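Local coordinates for protein alpha-glucosidase (Pseudoalteromonas sp. K8, PDB 5HQA) that hydrolyses alpha-glucosidic linkages as a chloride-activated glycoside hydrolase of family 97, with a calcium ion at its sugar-binding pocket, at residues Q594-D606 against R636-L648. Numbering follows the deposited sequence. Where two conformers were deposited one is given.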
loop_
_atom_site.group_PDB
_atom_site.type_symbol
_atom_site.label_atom_id
_atom_site.label_comp_id
_atom_site.label_asym_id
_atom_site.label_seq_id
_atom_site.Cartn_x
_atom_site.Cartn_y
_atom_site.Cartn_z
ATOM N N GLN A 594 17.159 17.662 0.423
ATOM C CA GLN A 594 17.420 18.990 0.964
ATOM C C GLN A 594 17.171 19.023 2.467
ATOM O O GLN A 594 16.192 18.451 2.958
ATOM C CB GLN A 594 16.529 20.038 0.289
ATOM C CG GLN A 594 16.795 20.246 -1.193
ATOM C CD GLN A 594 16.055 21.457 -1.738
ATOM O OE1 GLN A 594 15.438 22.218 -0.985
ATOM N NE2 GLN A 594 16.110 21.641 -3.054
ATOM N N ALA A 595 18.051 19.715 3.195
ATOM C CA ALA A 595 17.731 20.092 4.569
ATOM C C ALA A 595 16.551 21.059 4.555
ATOM O O ALA A 595 16.458 21.929 3.685
ATOM C CB ALA A 595 18.942 20.734 5.246
ATOM N N ARG A 596 15.633 20.894 5.504
ATOM C CA ARG A 596 14.401 21.681 5.517
ATOM C C ARG A 596 14.045 22.070 6.942
ATOM O O ARG A 596 14.190 21.269 7.869
ATOM C CB ARG A 596 13.202 20.920 4.910
ATOM C CG ARG A 596 13.257 20.766 3.405
ATOM C CD ARG A 596 12.028 20.051 2.786
ATOM N NE ARG A 596 12.400 19.658 1.428
ATOM C CZ ARG A 596 12.341 20.473 0.384
ATOM N NH1 ARG A 596 11.873 21.708 0.555
ATOM N NH2 ARG A 596 12.735 20.067 -0.826
ATOM N N THR A 597 13.557 23.298 7.100
ATOM C CA THR A 597 12.981 23.781 8.348
ATOM C C THR A 597 11.468 23.827 8.194
ATOM O O THR A 597 10.962 24.401 7.226
ATOM C CB THR A 597 13.520 25.168 8.695
ATOM O OG1 THR A 597 14.937 25.085 8.886
ATOM C CG2 THR A 597 12.874 25.702 9.963
ATOM N N ILE A 598 10.749 23.211 9.129
ATOM C CA ILE A 598 9.293 23.135 9.064
ATOM C C ILE A 598 8.719 23.620 10.389
ATOM O O ILE A 598 9.054 23.077 11.448
ATOM C CB ILE A 598 8.805 21.710 8.770
ATOM C CG1 ILE A 598 9.552 21.126 7.574
ATOM C CG2 ILE A 598 7.299 21.716 8.518
ATOM C CD1 ILE A 598 9.446 19.630 7.504
ATOM N N GLU A 599 7.839 24.615 10.332
ATOM C CA GLU A 599 7.157 25.097 11.526
ATOM C C GLU A 599 5.853 24.333 11.716
ATOM O O GLU A 599 5.045 24.235 10.788
ATOM C CB GLU A 599 6.878 26.594 11.420
ATOM C CG GLU A 599 8.066 27.390 10.936
ATOM C CD GLU A 599 9.168 27.491 11.975
ATOM O OE1 GLU A 599 8.914 27.166 13.162
ATOM O OE2 GLU A 599 10.291 27.899 11.602
ATOM N N ILE A 600 5.641 23.814 12.922
ATOM C CA ILE A 600 4.518 22.934 13.219
ATOM C C ILE A 600 3.794 23.457 14.454
ATOM O O ILE A 600 4.420 23.708 15.488
ATOM C CB ILE A 600 4.998 21.483 13.440
ATOM C CG1 ILE A 600 5.451 20.874 12.111
ATOM C CG2 ILE A 600 3.913 20.631 14.079
ATOM C CD1 ILE A 600 4.364 20.835 11.061
ATOM N N SER A 601 2.481 23.623 14.347
ATOM C CA SER A 601 1.665 23.855 15.530
ATOM C C SER A 601 1.374 22.530 16.221
ATOM O O SER A 601 1.098 21.518 15.569
ATOM C CB SER A 601 0.348 24.536 15.158
ATOM O OG SER A 601 -0.529 24.531 16.270
ATOM N N LEU A 602 1.434 22.533 17.551
ATOM C CA LEU A 602 1.081 21.348 18.321
ATOM C C LEU A 602 -0.395 21.318 18.689
ATOM O O LEU A 602 -0.775 20.603 19.623
ATOM C CB LEU A 602 1.945 21.252 19.585
ATOM C CG LEU A 602 3.453 21.107 19.339
ATOM C CD1 LEU A 602 4.202 20.903 20.655
ATOM C CD2 LEU A 602 3.749 19.966 18.366
ATOM N N ASP A 603 -1.240 22.064 17.973
ATOM C CA ASP A 603 -2.633 22.121 18.404
ATOM C C ASP A 603 -3.415 20.844 18.096
ATOM O O ASP A 603 -4.600 20.775 18.438
ATOM C CB ASP A 603 -3.335 23.351 17.811
ATOM C CG ASP A 603 -3.398 23.346 16.287
ATOM O OD1 ASP A 603 -3.160 22.304 15.640
ATOM O OD2 ASP A 603 -3.709 24.418 15.725
ATOM N N PHE A 604 -2.797 19.824 17.491
ATOM C CA PHE A 604 -3.450 18.520 17.434
ATOM C C PHE A 604 -3.511 17.849 18.801
ATOM O O PHE A 604 -4.355 16.971 19.009
ATOM C CB PHE A 604 -2.745 17.599 16.427
ATOM C CG PHE A 604 -1.279 17.413 16.688
ATOM C CD1 PHE A 604 -0.832 16.426 17.556
ATOM C CD2 PHE A 604 -0.339 18.219 16.051
ATOM C CE1 PHE A 604 0.529 16.248 17.798
ATOM C CE2 PHE A 604 1.025 18.051 16.291
ATOM C CZ PHE A 604 1.460 17.056 17.162
ATOM N N LEU A 605 -2.649 18.242 19.738
ATOM C CA LEU A 605 -2.666 17.637 21.061
ATOM C C LEU A 605 -3.988 17.932 21.763
ATOM O O LEU A 605 -4.597 18.987 21.567
ATOM C CB LEU A 605 -1.502 18.162 21.902
ATOM C CG LEU A 605 -0.103 17.824 21.400
ATOM C CD1 LEU A 605 0.945 18.520 22.269
ATOM C CD2 LEU A 605 0.086 16.322 21.407
ATOM N N ASP A 606 -4.428 16.981 22.589
ATOM C CA ASP A 606 -5.677 17.136 23.328
ATOM C C ASP A 606 -5.643 18.396 24.180
ATOM O O ASP A 606 -4.678 18.646 24.910
ATOM C CB ASP A 606 -5.925 15.914 24.209
ATOM C CG ASP A 606 -5.930 14.627 23.418
ATOM O OD1 ASP A 606 -4.833 14.121 23.100
ATOM O OD2 ASP A 606 -7.031 14.134 23.098
ATOM N N ARG A 636 10.868 17.589 26.522
ATOM C CA ARG A 636 10.353 18.951 26.582
ATOM C C ARG A 636 8.869 18.912 26.923
ATOM O O ARG A 636 8.102 18.228 26.242
ATOM C CB ARG A 636 10.583 19.653 25.238
ATOM C CG ARG A 636 10.069 21.074 25.135
ATOM C CD ARG A 636 10.213 21.585 23.703
ATOM N NE ARG A 636 11.601 21.563 23.255
ATOM C CZ ARG A 636 11.990 21.784 22.001
ATOM N NH1 ARG A 636 11.095 22.043 21.058
ATOM N NH2 ARG A 636 13.278 21.744 21.687
ATOM N N LEU A 637 8.467 19.643 27.963
ATOM C CA LEU A 637 7.050 19.724 28.314
ATOM C C LEU A 637 6.333 20.632 27.323
ATOM O O LEU A 637 6.808 21.733 27.031
ATOM C CB LEU A 637 6.867 20.253 29.736
ATOM C CG LEU A 637 7.416 19.375 30.862
ATOM C CD1 LEU A 637 7.250 20.067 32.199
ATOM C CD2 LEU A 637 6.714 18.032 30.877
ATOM N N VAL A 638 5.197 20.166 26.791
ATOM C CA VAL A 638 4.433 20.920 25.801
ATOM C C VAL A 638 2.940 20.711 26.020
ATOM O O VAL A 638 2.505 19.746 26.653
ATOM C CB VAL A 638 4.777 20.529 24.342
ATOM C CG1 VAL A 638 6.221 20.868 23.997
ATOM C CG2 VAL A 638 4.477 19.042 24.098
ATOM N N THR A 639 2.155 21.636 25.468
ATOM C CA THR A 639 0.704 21.526 25.394
ATOM C C THR A 639 0.263 21.930 23.995
ATOM O O THR A 639 1.074 22.325 23.150
ATOM C CB THR A 639 -0.008 22.412 26.421
ATOM O OG1 THR A 639 0.193 23.787 26.070
ATOM C CG2 THR A 639 0.515 22.152 27.834
ATOM N N ALA A 640 -1.046 21.849 23.767
ATOM C CA ALA A 640 -1.622 22.166 22.466
ATOM C C ALA A 640 -1.350 23.601 22.027
ATOM O O ALA A 640 -1.451 23.900 20.833
ATOM C CB ALA A 640 -3.130 21.913 22.499
ATOM N N SER A 641 -1.023 24.505 22.943
ATOM C CA SER A 641 -0.772 25.881 22.539
ATOM C C SER A 641 0.668 26.115 22.094
ATOM O O SER A 641 0.997 27.226 21.667
ATOM C CB SER A 641 -1.133 26.841 23.674
ATOM O OG SER A 641 -0.305 26.611 24.793
ATOM N N ASP A 642 1.527 25.103 22.162
ATOM C CA ASP A 642 2.923 25.267 21.794
ATOM C C ASP A 642 3.138 25.019 20.305
ATOM O O ASP A 642 2.253 24.555 19.583
ATOM C CB ASP A 642 3.808 24.324 22.606
ATOM C CG ASP A 642 3.947 24.767 24.044
ATOM O OD1 ASP A 642 4.231 25.962 24.263
ATOM O OD2 ASP A 642 3.751 23.936 24.953
ATOM N N LYS A 643 4.351 25.322 19.855
ATOM C CA LYS A 643 4.745 25.066 18.481
ATOM C C LYS A 643 6.138 24.452 18.470
ATOM O O LYS A 643 6.882 24.528 19.455
ATOM C CB LYS A 643 4.706 26.349 17.632
ATOM C CG LYS A 643 5.624 27.450 18.122
ATOM C CD LYS A 643 5.693 28.610 17.126
ATOM C CE LYS A 643 6.872 29.557 17.420
ATOM N NZ LYS A 643 7.854 29.646 16.280
ATOM N N LEU A 644 6.475 23.824 17.345
ATOM C CA LEU A 644 7.779 23.211 17.133
ATOM C C LEU A 644 8.371 23.702 15.830
ATOM O O LEU A 644 7.652 23.877 14.843
ATOM C CB LEU A 644 7.706 21.689 17.051
ATOM C CG LEU A 644 7.516 20.915 18.335
ATOM C CD1 LEU A 644 7.773 19.479 18.026
ATOM C CD2 LEU A 644 8.487 21.422 19.361
ATOM N N THR A 645 9.680 23.894 15.824
ATOM C CA THR A 645 10.433 24.096 14.597
ATOM C C THR A 645 11.191 22.809 14.319
ATOM O O THR A 645 12.100 22.443 15.075
ATOM C CB THR A 645 11.388 25.276 14.719
ATOM O OG1 THR A 645 10.638 26.459 15.005
ATOM C CG2 THR A 645 12.154 25.464 13.422
ATOM N N LEU A 646 10.800 22.106 13.260
ATOM C CA LEU A 646 11.537 20.928 12.825
ATOM C C LEU A 646 12.713 21.360 11.961
ATOM O O LEU A 646 12.542 22.119 11.005
ATOM C CB LEU A 646 10.623 19.986 12.039
ATOM C CG LEU A 646 9.389 19.503 12.799
ATOM C CD1 LEU A 646 8.491 18.679 11.890
ATOM C CD2 LEU A 646 9.811 18.706 14.025
ATOM N N LYS A 647 13.908 20.889 12.304
ATOM C CA LYS A 647 15.110 21.147 11.514
ATOM C C LYS A 647 15.601 19.797 11.014
ATOM O O LYS A 647 16.252 19.044 11.748
ATOM C CB LYS A 647 16.171 21.870 12.325
ATOM C CG LYS A 647 15.665 23.161 12.910
ATOM C CD LYS A 647 16.489 24.345 12.459
ATOM C CE LYS A 647 16.246 25.510 13.407
ATOM N NZ LYS A 647 17.335 26.531 13.381
ATOM N N LEU A 648 15.283 19.496 9.762
ATOM C CA LEU A 648 15.586 18.212 9.154
ATOM C C LEU A 648 16.897 18.324 8.383
ATOM O O LEU A 648 17.061 19.237 7.566
ATOM C CB LEU A 648 14.443 17.784 8.225
ATOM C CG LEU A 648 13.221 17.063 8.821
ATOM C CD1 LEU A 648 12.800 17.615 10.169
ATOM C CD2 LEU A 648 12.041 17.067 7.862
HETATM O O HOH W 1 6.879 26.875 14.643
HETATM O O HOH W 2 -0.204 25.687 18.833
HETATM O O HOH W 3 -2.735 20.341 25.599
#
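Glu-599 OE1 is gripped twice: Thr-645 OG1 donates to it at 2.6 Å on the syn side, slightly out of the carboxylate plane, and a water that also donates to Leu-644 O supplies a second hydrogen bond. A first torsion that leaves CG beside the backbone N (chi1 -46°) and a bend at chi2 lay the glutamate alongside the threonine; Lys-643 NZ, 4.1 Å from Glu-599 OE1, falls short of a salt bridge but may still favour the negative charge. On the same exposed face, Thr-597 CG2 touches Thr-645 CG2 at 3.5 Å. On the other face, apolar ends meet across the strands, Ile-598 CD1 against Leu-648 CD2 (3.7 Å) and Ile-600 CG1 against Leu-646 CD1 (3.8 Å). Next along the chain, Leu-602 N bonds Asp-642 O, while Leu-602 CD1 meets Val-638 CB at 3.8 Å and Leu-602 CD2 meets Leu-644 CG at 3.9 Å. An alanine in place of Leu-602 would probably open a gap between Val-638 and Leu-644, where Phe-658 also packs. Water links Ser-601 OG to Ala-640 O and Asp-642 O, beside the ST turn made by Ser-601 OG and Asp-603 N. Six backbone bonds between Arg-596 to Ile-600 and Leu-644 to Leu-648 complete an antiparallel pair that exemplifies the two-faced strand ladder, polar outside and apolar inside, its inner face packing Ile-598 on Val-569 and Leu-644 on Ile-656 of the six-stranded sheet, consistent with a C-terminal beta sandwich.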